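Local structure of 6-phosphogluconate dehydratase (Shewanella oneidensis, 2GP4) at residues L259-S264 / K279-Q284; R274-K279 / G410-V415; I452-V457 / V566-G571. The protein catalyses the dehydration of 6-phosphogluconate, giving 2-keto-3-deoxy-6-phosphogluconate in the Entner-Doudoroff pathway. One frame throughout, in Å; residues are numbered along the deposited sequence.

Overall arrangement
Contacts 1 and 2 are neighbours, with centres about 9 Å apart. Both use helix 272-287, and they share K279. Contact 1 sets the loop 259-264 on this helix, and contact 2 adds the hairpin strand 411-416. The two also meet directly: P262 O lies 3.0 Å from W414 NE1 and S264 O lies 2.6 Å from R274 NH2, both probable hydrogen bonds. Contact 3 lies on the other side of the chain's centre, in the mainly beta C-terminal part. Its centre is about 39 Å from that of contact 1 and 44 Å from that of contact 2. The crystal holds the apo enzyme without its iron-sulfur cluster.

Contact 1: residues L259-S264 / K279-Q284; sequences LQLPGS and KMAAKQ
L261 O is gripped twice by S264, through the backbone N at 3.1 Å and through OG at 2.7 Å. The N bond closes a type II beta turn from L261 to S264, in the loop between helix 252-256 and helix 272-287, and the OG bond adds to it. The serine OG meets the oxygen at a C=O...OG angle of 134°, only slightly tilted from the carbonyl plane. G263 takes the positive phi of the turn, 66°, and its N is bonded to E255 OE1. The side chain of L261 points toward helix 272-287 and makes the contact with 279-284. Its CD2 branch does most of the touching. L261 CD2 reaches 3.7 Å from A281 N and 4.3 Å from A281 CB. The same methyl meets the base of M280, a selenomethionine. The two side chains cross at about a right angle. M280 has CG anti to the backbone N (chi1 -170°) and bends at the next bond, and both CB and CG border the leucine methyl. L194 of strand 193-195 also packs on L261 and on Q284. The amide of Q284 turns to another partner, with NE2 bonded to V393 O. Its aliphatic part stays by the leucine, where L261 CD1 ends 4.5 Å from Q284 CG.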
loop_
_atom_site.group_PDB
_atom_site.type_symbol
_atom_site.label_atom_id
_atom_site.label_comp_id
_atom_site.label_asym_id
_atom_site.label_seq_id
_atom_site.Cartn_x
_atom_site.Cartn_y
_atom_site.Cartn_z
ATOM N N LEU A 259 13.811 4.860 -2.790
ATOM C CA LEU A 259 14.367 4.048 -1.713
ATOM C C LEU A 259 15.165 2.846 -2.218
ATOM O O LEU A 259 15.751 2.106 -1.432
ATOM C CB LEU A 259 13.253 3.618 -0.748
ATOM C CG LEU A 259 13.154 4.230 0.662
ATOM C CD1 LEU A 259 14.017 5.465 0.883
ATOM C CD2 LEU A 259 11.696 4.516 1.008
ATOM N N GLN A 260 15.176 2.664 -3.534
ATOM C CA GLN A 260 16.003 1.653 -4.187
ATOM C C GLN A 260 16.517 2.206 -5.512
ATOM O O GLN A 260 15.986 3.191 -6.012
ATOM C CB GLN A 260 15.215 0.359 -4.409
ATOM C CG GLN A 260 13.867 0.546 -5.101
ATOM C CD GLN A 260 13.085 -0.750 -5.253
ATOM O OE1 GLN A 260 13.029 -1.577 -4.341
ATOM N NE2 GLN A 260 12.467 -0.922 -6.412
ATOM N N LEU A 261 17.547 1.575 -6.069
ATOM C CA LEU A 261 18.096 1.975 -7.369
ATOM C C LEU A 261 17.034 1.999 -8.473
ATOM O O LEU A 261 16.197 1.103 -8.541
ATOM C CB LEU A 261 19.262 1.065 -7.767
ATOM C CG LEU A 261 20.714 1.488 -7.494
ATOM C CD1 LEU A 261 20.875 2.453 -6.326
ATOM C CD2 LEU A 261 21.589 0.257 -7.302
ATOM N N PRO A 262 17.055 3.044 -9.323
ATOM C CA PRO A 262 16.122 3.168 -10.448
ATOM C C PRO A 262 16.062 1.909 -11.318
ATOM O O PRO A 262 17.101 1.400 -11.753
ATOM C CB PRO A 262 16.694 4.338 -11.248
ATOM C CG PRO A 262 17.422 5.148 -10.255
ATOM C CD PRO A 262 17.976 4.195 -9.250
ATOM N N GLY A 263 14.847 1.416 -11.539
ATOM C CA GLY A 263 14.600 0.252 -12.380
ATOM C C GLY A 263 15.155 -1.061 -11.864
ATOM O O GLY A 263 15.248 -2.029 -12.614
ATOM N N SER A 264 15.508 -1.110 -10.584
ATOM C CA SER A 264 16.124 -2.308 -10.009
ATOM C C SER A 264 15.148 -3.444 -9.668
ATOM O O SER A 264 15.560 -4.600 -9.582
ATOM C CB SER A 264 16.956 -1.950 -8.776
ATOM O OG SER A 264 16.124 -1.459 -7.745
ATOM N N LYS A 279 25.686 -5.178 -6.579
ATOM C CA LYS A 279 27.007 -4.620 -6.316
ATOM C C LYS A 279 26.925 -3.103 -6.180
ATOM O O LYS A 279 27.567 -2.515 -5.305
ATOM C CB LYS A 279 27.995 -4.988 -7.430
ATOM C CG LYS A 279 27.943 -6.437 -7.912
ATOM C CD LYS A 279 28.673 -7.399 -6.982
ATOM C CE LYS A 279 28.807 -8.781 -7.612
ATOM N NZ LYS A 279 29.618 -8.753 -8.867
HETATM N N MSE A 280 26.131 -2.478 -7.048
HETATM C CA MSE A 280 25.963 -1.030 -7.037
HETATM C C MSE A 280 25.269 -0.566 -5.758
HETATM O O MSE A 280 25.647 0.449 -5.174
HETATM C CB MSE A 280 25.187 -0.565 -8.271
HETATM C CG MSE A 280 25.173 0.939 -8.458
HETATM SE SE MSE A 280 26.959 1.616 -8.817
HETATM C CE MSE A 280 26.745 3.453 -8.186
ATOM N N ALA A 281 24.263 -1.322 -5.328
ATOM C CA ALA A 281 23.557 -1.034 -4.082
ATOM C C ALA A 281 24.522 -0.960 -2.900
ATOM O O ALA A 281 24.430 -0.041 -2.095
ATOM C CB ALA A 281 22.466 -2.063 -3.830
ATOM N N ALA A 282 25.450 -1.917 -2.822
ATOM C CA ALA A 282 26.475 -1.958 -1.770
ATOM C C ALA A 282 27.392 -0.740 -1.796
ATOM O O ALA A 282 27.619 -0.110 -0.763
ATOM C CB ALA A 282 27.302 -3.246 -1.864
ATOM N N LYS A 283 27.913 -0.414 -2.975
ATOM C CA LYS A 283 28.808 0.732 -3.141
ATOM C C LYS A 283 28.110 2.057 -2.833
ATOM O O LYS A 283 28.712 2.962 -2.247
ATOM C CB LYS A 283 29.385 0.773 -4.562
ATOM C CG LYS A 283 30.406 -0.319 -4.871
ATOM C CD LYS A 283 31.054 -0.103 -6.239
ATOM C CE LYS A 283 32.165 -1.117 -6.512
ATOM N NZ LYS A 283 31.676 -2.525 -6.639
ATOM N N GLN A 284 26.841 2.158 -3.219
ATOM C CA GLN A 284 26.093 3.402 -3.098
ATOM C C GLN A 284 25.811 3.798 -1.648
ATOM O O GLN A 284 25.894 4.982 -1.316
ATOM C CB GLN A 284 24.808 3.345 -3.938
ATOM C CG GLN A 284 23.985 4.631 -3.967
ATOM C CD GLN A 284 24.683 5.803 -4.654
ATOM O OE1 GLN A 284 25.779 5.671 -5.193
ATOM N NE2 GLN A 284 24.035 6.959 -4.635
#

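Contact 2: residues R274-K279 / G410-V415; sequences REALNK and GELRWV
This is an apolar helix-on-strand contact, in which A276 and L277 of helix 272-287 meet L412 and W414 of strand 411-416. The strand is the second arm of a two-stranded antiparallel hairpin with 403-408. It crosses the helix at -77°, nearly perpendicular, with the axes of the two short segments 9.3 Å apart at their closest. L412 and W414 stand two residues apart on the strand. L412 points at the helix with CG anti to its backbone N (chi1 170°), and its two methyls divide the work. CD2 lies over the backbone of A276, 3.8 Å from A276 O, and it is 4.3 Å from A276 CB. CD1 turns to the next residue and touches L277 CD2 at 3.9 Å. L277 leaves the helix at an angle to the strand, but its end bends back to it. With CG beside the backbone N (chi1 -70°) and an extended second torsion, CD2 reaches L412 CD1 and the six-membered ring of W414. L277 CD2 comes within 3.7 Å of W414 CZ2 and 3.9 Å of W414 CH2, on an oblique approach to the ring. L273 and M280 of the same helix also touch L412, so one stripe of the helix receives this leucine. M280 reaches W414 too. The bond of W414 NE1 to P262 O of the loop 259-264 probably limits rotation of the indole. Within the helix, K279 NZ lies 3.4 Å from E275 OE2 in a weak salt bridge; R413 and E411 on the strand meet as charges only. Between helix and strand the touching groups are methyls, a carbonyl and a ring, which implies that the two meet through partly buried apolar packing rather than through polar bonds.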
loop_
_atom_site.group_PDB
_atom_site.type_symbol
_atom_site.label_atom_id
_atom_site.label_comp_id
_atom_site.label_asym_id
_atom_site.label_seq_id
_atom_site.Cartn_x
_atom_site.Cartn_y
_atom_site.Cartn_z
ATOM N N ARG A 274 21.096 -8.112 -12.548
ATOM C CA ARG A 274 20.727 -8.221 -11.138
ATOM C C ARG A 274 21.969 -8.367 -10.257
ATOM O O ARG A 274 22.043 -7.764 -9.187
ATOM C CB ARG A 274 19.735 -9.379 -10.918
ATOM C CG ARG A 274 19.542 -9.839 -9.469
ATOM C CD ARG A 274 18.888 -8.791 -8.574
ATOM N NE ARG A 274 17.504 -8.509 -8.945
ATOM C CZ ARG A 274 17.048 -7.315 -9.309
ATOM N NH1 ARG A 274 17.855 -6.261 -9.350
ATOM N NH2 ARG A 274 15.769 -7.167 -9.626
ATOM N N GLU A 275 22.953 -9.139 -10.714
ATOM C CA GLU A 275 24.200 -9.255 -9.967
ATOM C C GLU A 275 24.906 -7.905 -9.874
ATOM O O GLU A 275 25.366 -7.525 -8.802
ATOM C CB GLU A 275 25.132 -10.327 -10.544
ATOM C CG GLU A 275 26.163 -10.808 -9.516
ATOM C CD GLU A 275 27.096 -11.894 -10.031
ATOM O OE1 GLU A 275 26.609 -12.907 -10.583
ATOM O OE2 GLU A 275 28.326 -11.735 -9.863
ATOM N N ALA A 276 24.964 -7.181 -10.990
ATOM C CA ALA A 276 25.577 -5.851 -11.029
ATOM C C ALA A 276 24.843 -4.826 -10.153
ATOM O O ALA A 276 25.481 -4.005 -9.493
ATOM C CB ALA A 276 25.687 -5.356 -12.468
ATOM N N LEU A 277 23.510 -4.885 -10.147
ATOM C CA LEU A 277 22.688 -3.990 -9.327
ATOM C C LEU A 277 22.829 -4.245 -7.828
ATOM O O LEU A 277 22.683 -3.320 -7.029
ATOM C CB LEU A 277 21.218 -4.065 -9.735
ATOM C CG LEU A 277 20.819 -3.479 -11.094
ATOM C CD1 LEU A 277 19.349 -3.742 -11.351
ATOM C CD2 LEU A 277 21.123 -1.989 -11.193
ATOM N N ASN A 278 23.106 -5.494 -7.454
ATOM C CA ASN A 278 23.413 -5.836 -6.068
ATOM C C ASN A 278 24.742 -5.230 -5.641
ATOM O O ASN A 278 24.903 -4.813 -4.492
ATOM C CB ASN A 278 23.442 -7.355 -5.863
ATOM C CG ASN A 278 22.076 -8.010 -6.068
ATOM O OD1 ASN A 278 21.025 -7.384 -5.891
ATOM N ND2 ASN A 278 22.093 -9.282 -6.442
ATOM N N LYS A 279 25.686 -5.178 -6.579
ATOM C CA LYS A 279 27.007 -4.620 -6.316
ATOM C C LYS A 279 26.925 -3.103 -6.180
ATOM O O LYS A 279 27.567 -2.515 -5.305
ATOM C CB LYS A 279 27.995 -4.988 -7.430
ATOM C CG LYS A 279 27.943 -6.437 -7.912
ATOM C CD LYS A 279 28.673 -7.399 -6.982
ATOM C CE LYS A 279 28.807 -8.781 -7.612
ATOM N NZ LYS A 279 29.618 -8.753 -8.867
ATOM N N GLY A 410 29.170 -5.581 -20.509
ATOM C CA GLY A 410 29.550 -5.931 -19.146
ATOM C C GLY A 410 29.549 -4.759 -18.179
ATOM O O GLY A 410 29.787 -4.937 -16.987
ATOM N N GLU A 411 29.270 -3.562 -18.689
ATOM C CA GLU A 411 29.308 -2.345 -17.882
ATOM C C GLU A 411 27.901 -1.856 -17.528
ATOM O O GLU A 411 27.054 -1.670 -18.402
ATOM C CB GLU A 411 30.105 -1.250 -18.607
ATOM C CG GLU A 411 30.252 0.049 -17.829
ATOM C CD GLU A 411 30.998 1.132 -18.601
ATOM O OE1 GLU A 411 31.688 0.805 -19.594
ATOM O OE2 GLU A 411 30.896 2.316 -18.207
ATOM N N LEU A 412 27.667 -1.650 -16.235
ATOM C CA LEU A 412 26.381 -1.179 -15.749
ATOM C C LEU A 412 26.190 0.309 -16.045
ATOM O O LEU A 412 26.937 1.147 -15.541
ATOM C CB LEU A 412 26.241 -1.461 -14.251
ATOM C CG LEU A 412 25.069 -0.843 -13.478
ATOM C CD1 LEU A 412 23.720 -1.310 -14.014
ATOM C CD2 LEU A 412 25.203 -1.157 -11.989
ATOM N N ARG A 413 25.187 0.620 -16.867
ATOM C CA ARG A 413 24.877 1.999 -17.235
ATOM C C ARG A 413 23.396 2.294 -17.056
ATOM O O ARG A 413 22.554 1.405 -17.207
ATOM C CB ARG A 413 25.235 2.275 -18.696
ATOM C CG ARG A 413 26.610 1.811 -19.146
ATOM C CD ARG A 413 26.841 2.218 -20.585
ATOM N NE ARG A 413 26.984 3.664 -20.706
ATOM C CZ ARG A 413 28.136 4.286 -20.921
ATOM N NH1 ARG A 413 29.261 3.593 -21.056
ATOM N NH2 ARG A 413 28.162 5.607 -21.004
ATOM N N TRP A 414 23.086 3.548 -16.747
ATOM C CA TRP A 414 21.703 4.014 -16.745
ATOM C C TRP A 414 21.415 4.815 -18.017
ATOM O O TRP A 414 22.180 5.706 -18.391
ATOM C CB TRP A 414 21.392 4.807 -15.473
ATOM C CG TRP A 414 20.885 3.928 -14.345
ATOM C CD1 TRP A 414 19.578 3.642 -14.056
ATOM C CD2 TRP A 414 21.671 3.217 -13.377
ATOM N NE1 TRP A 414 19.502 2.806 -12.972
ATOM C CE2 TRP A 414 20.768 2.528 -12.532
ATOM C CE3 TRP A 414 23.048 3.091 -13.142
ATOM C CZ2 TRP A 414 21.199 1.723 -11.465
ATOM C CZ3 TRP A 414 23.479 2.289 -12.079
ATOM C CH2 TRP A 414 22.553 1.617 -11.254
ATOM N N VAL A 415 20.330 4.457 -18.697
ATOM C CA VAL A 415 19.967 5.079 -19.973
ATOM C C VAL A 415 18.573 5.701 -19.898
ATOM O O VAL A 415 17.811 5.405 -18.978
ATOM C CB VAL A 415 20.038 4.069 -21.159
ATOM C CG1 VAL A 415 21.466 3.579 -21.372
ATOM C CG2 VAL A 415 19.103 2.896 -20.930
#

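Contact 3: residues I452-V457 / V566-G571; sequences IKVSAV and VDALTG
I452 and A568 bring the two backbones nearest each other, with CA atoms 7.5 Å apart, where strands 448-453 and 563-567 run out into turns. Both strands belong to the mixed eight-stranded sheet of the C-terminal part, but they are not adjacent in it. Four strands lie between them in the sheet order, yet their ends meet. Backbone bonding of G571, just before outermost strand 572-575, with K444 of the other outermost strand, 440-445, is consistent with a sheet curled round in barrel-like fashion. The contact is wholly apolar and buried. A568 CB is its middle point. V454 CG1 touches A568 CB at 3.7 Å, and I452 CD1 lies 4.2 Å from the same A568 CB. I452 is extended, with CG1 anti to the backbone N (chi1 -175°), which carries CD1 across to the strand. I452 CD1 also comes to 4.4 Å from V566 CG2. R462 packs on V454 and is bonded through its backbone to A568, so it borders both sides of the contact. Each segment then turns. V454 to V457 form a type I beta turn, closed by V457 N bonding to V454 O at 3.0 Å. Residues 568-571 link strand 563-567 to its antiparallel partner 572-575. G571 N bonds to D567 O, and G571 has the positive phi of 92°. D567 fixes this link as an Asx motif. D567 OD1 accepts T570 N at 2.8 Å, with an N-H...O angle of 159°, the donor standing above the carboxylate plane.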
loop_
_atom_site.group_PDB
_atom_site.type_symbol
_atom_site.label_atom_id
_atom_site.label_comp_id
_atom_site.label_asym_id
_atom_site.label_seq_id
_atom_site.Cartn_x
_atom_site.Cartn_y
_atom_site.Cartn_z
ATOM N N ILE A 452 -13.658 3.670 -0.070
ATOM C CA ILE A 452 -14.276 2.908 -1.148
ATOM C C ILE A 452 -13.475 3.086 -2.439
ATOM O O ILE A 452 -13.036 4.200 -2.751
ATOM C CB ILE A 452 -15.785 3.305 -1.358
ATOM C CG1 ILE A 452 -16.456 2.414 -2.414
ATOM C CG2 ILE A 452 -15.933 4.793 -1.713
ATOM C CD1 ILE A 452 -17.982 2.405 -2.357
ATOM N N LYS A 453 -13.271 1.978 -3.159
ATOM C CA LYS A 453 -12.780 2.026 -4.530
ATOM C C LYS A 453 -13.936 1.970 -5.519
ATOM O O LYS A 453 -14.684 0.984 -5.569
ATOM C CB LYS A 453 -11.784 0.902 -4.822
ATOM C CG LYS A 453 -10.358 1.178 -4.338
ATOM C CD LYS A 453 -9.745 2.473 -4.886
ATOM C CE LYS A 453 -9.527 2.424 -6.393
ATOM N NZ LYS A 453 -8.667 1.287 -6.825
ATOM N N VAL A 454 -14.072 3.036 -6.302
ATOM C CA VAL A 454 -15.167 3.158 -7.259
ATOM C C VAL A 454 -14.693 2.969 -8.701
ATOM O O VAL A 454 -15.483 3.079 -9.637
ATOM C CB VAL A 454 -15.928 4.508 -7.105
ATOM C CG1 VAL A 454 -16.643 4.560 -5.767
ATOM C CG2 VAL A 454 -14.987 5.706 -7.256
ATOM N N SER A 455 -13.402 2.679 -8.857
ATOM C CA SER A 455 -12.754 2.530 -10.159
ATOM C C SER A 455 -13.418 1.532 -11.107
ATOM O O SER A 455 -13.477 1.772 -12.317
ATOM C CB SER A 455 -11.298 2.131 -9.963
ATOM O OG SER A 455 -10.546 3.237 -9.518
ATOM N N ALA A 456 -13.886 0.413 -10.560
ATOM C CA ALA A 456 -14.545 -0.624 -11.357
ATOM C C ALA A 456 -16.050 -0.666 -11.081
ATOM O O ALA A 456 -16.739 -1.622 -11.448
ATOM C CB ALA A 456 -13.900 -1.993 -11.098
ATOM N N VAL A 457 -16.553 0.380 -10.428
ATOM C CA VAL A 457 -17.972 0.477 -10.100
ATOM C C VAL A 457 -18.651 1.425 -11.080
ATOM O O VAL A 457 -18.293 2.601 -11.171
ATOM C CB VAL A 457 -18.203 0.956 -8.643
ATOM C CG1 VAL A 457 -19.693 1.025 -8.324
ATOM C CG2 VAL A 457 -17.495 0.035 -7.658
ATOM N N VAL A 566 -25.130 3.906 1.279
ATOM C CA VAL A 566 -23.758 4.079 0.796
ATOM C C VAL A 566 -23.784 4.960 -0.452
ATOM O O VAL A 566 -24.208 4.540 -1.525
ATOM C CB VAL A 566 -22.991 2.724 0.584
ATOM C CG1 VAL A 566 -23.781 1.759 -0.267
ATOM C CG2 VAL A 566 -21.605 2.962 -0.008
ATOM N N ASP A 567 -23.368 6.205 -0.275
ATOM C CA ASP A 567 -23.358 7.180 -1.351
ATOM C C ASP A 567 -21.916 7.563 -1.672
ATOM O O ASP A 567 -21.301 8.366 -0.969
ATOM C CB ASP A 567 -24.180 8.411 -0.947
ATOM C CG ASP A 567 -24.533 9.300 -2.126
ATOM O OD1 ASP A 567 -23.645 9.601 -2.957
ATOM O OD2 ASP A 567 -25.712 9.714 -2.213
ATOM N N ALA A 568 -21.381 6.978 -2.740
ATOM C CA ALA A 568 -20.004 7.241 -3.164
ATOM C C ALA A 568 -19.906 8.519 -3.987
ATOM O O ALA A 568 -18.811 8.994 -4.291
ATOM C CB ALA A 568 -19.453 6.055 -3.939
ATOM N N LEU A 569 -21.061 9.069 -4.339
ATOM C CA LEU A 569 -21.154 10.305 -5.104
ATOM C C LEU A 569 -20.906 11.517 -4.200
ATOM O O LEU A 569 -20.130 12.408 -4.546
ATOM C CB LEU A 569 -22.546 10.409 -5.730
ATOM C CG LEU A 569 -22.758 10.802 -7.192
ATOM C CD1 LEU A 569 -24.239 11.123 -7.390
ATOM C CD2 LEU A 569 -21.883 11.975 -7.635
ATOM N N THR A 570 -21.577 11.552 -3.049
ATOM C CA THR A 570 -21.430 12.666 -2.109
ATOM C C THR A 570 -20.401 12.372 -1.027
ATOM O O THR A 570 -19.880 13.291 -0.404
ATOM C CB THR A 570 -22.776 13.069 -1.444
ATOM O OG1 THR A 570 -23.392 11.917 -0.852
ATOM C CG2 THR A 570 -23.728 13.684 -2.466
ATOM N N GLY A 571 -20.106 11.092 -0.814
ATOM C CA GLY A 571 -19.158 10.677 0.213
ATOM C C GLY A 571 -19.873 10.394 1.518
ATOM O O GLY A 571 -19.287 10.480 2.597
#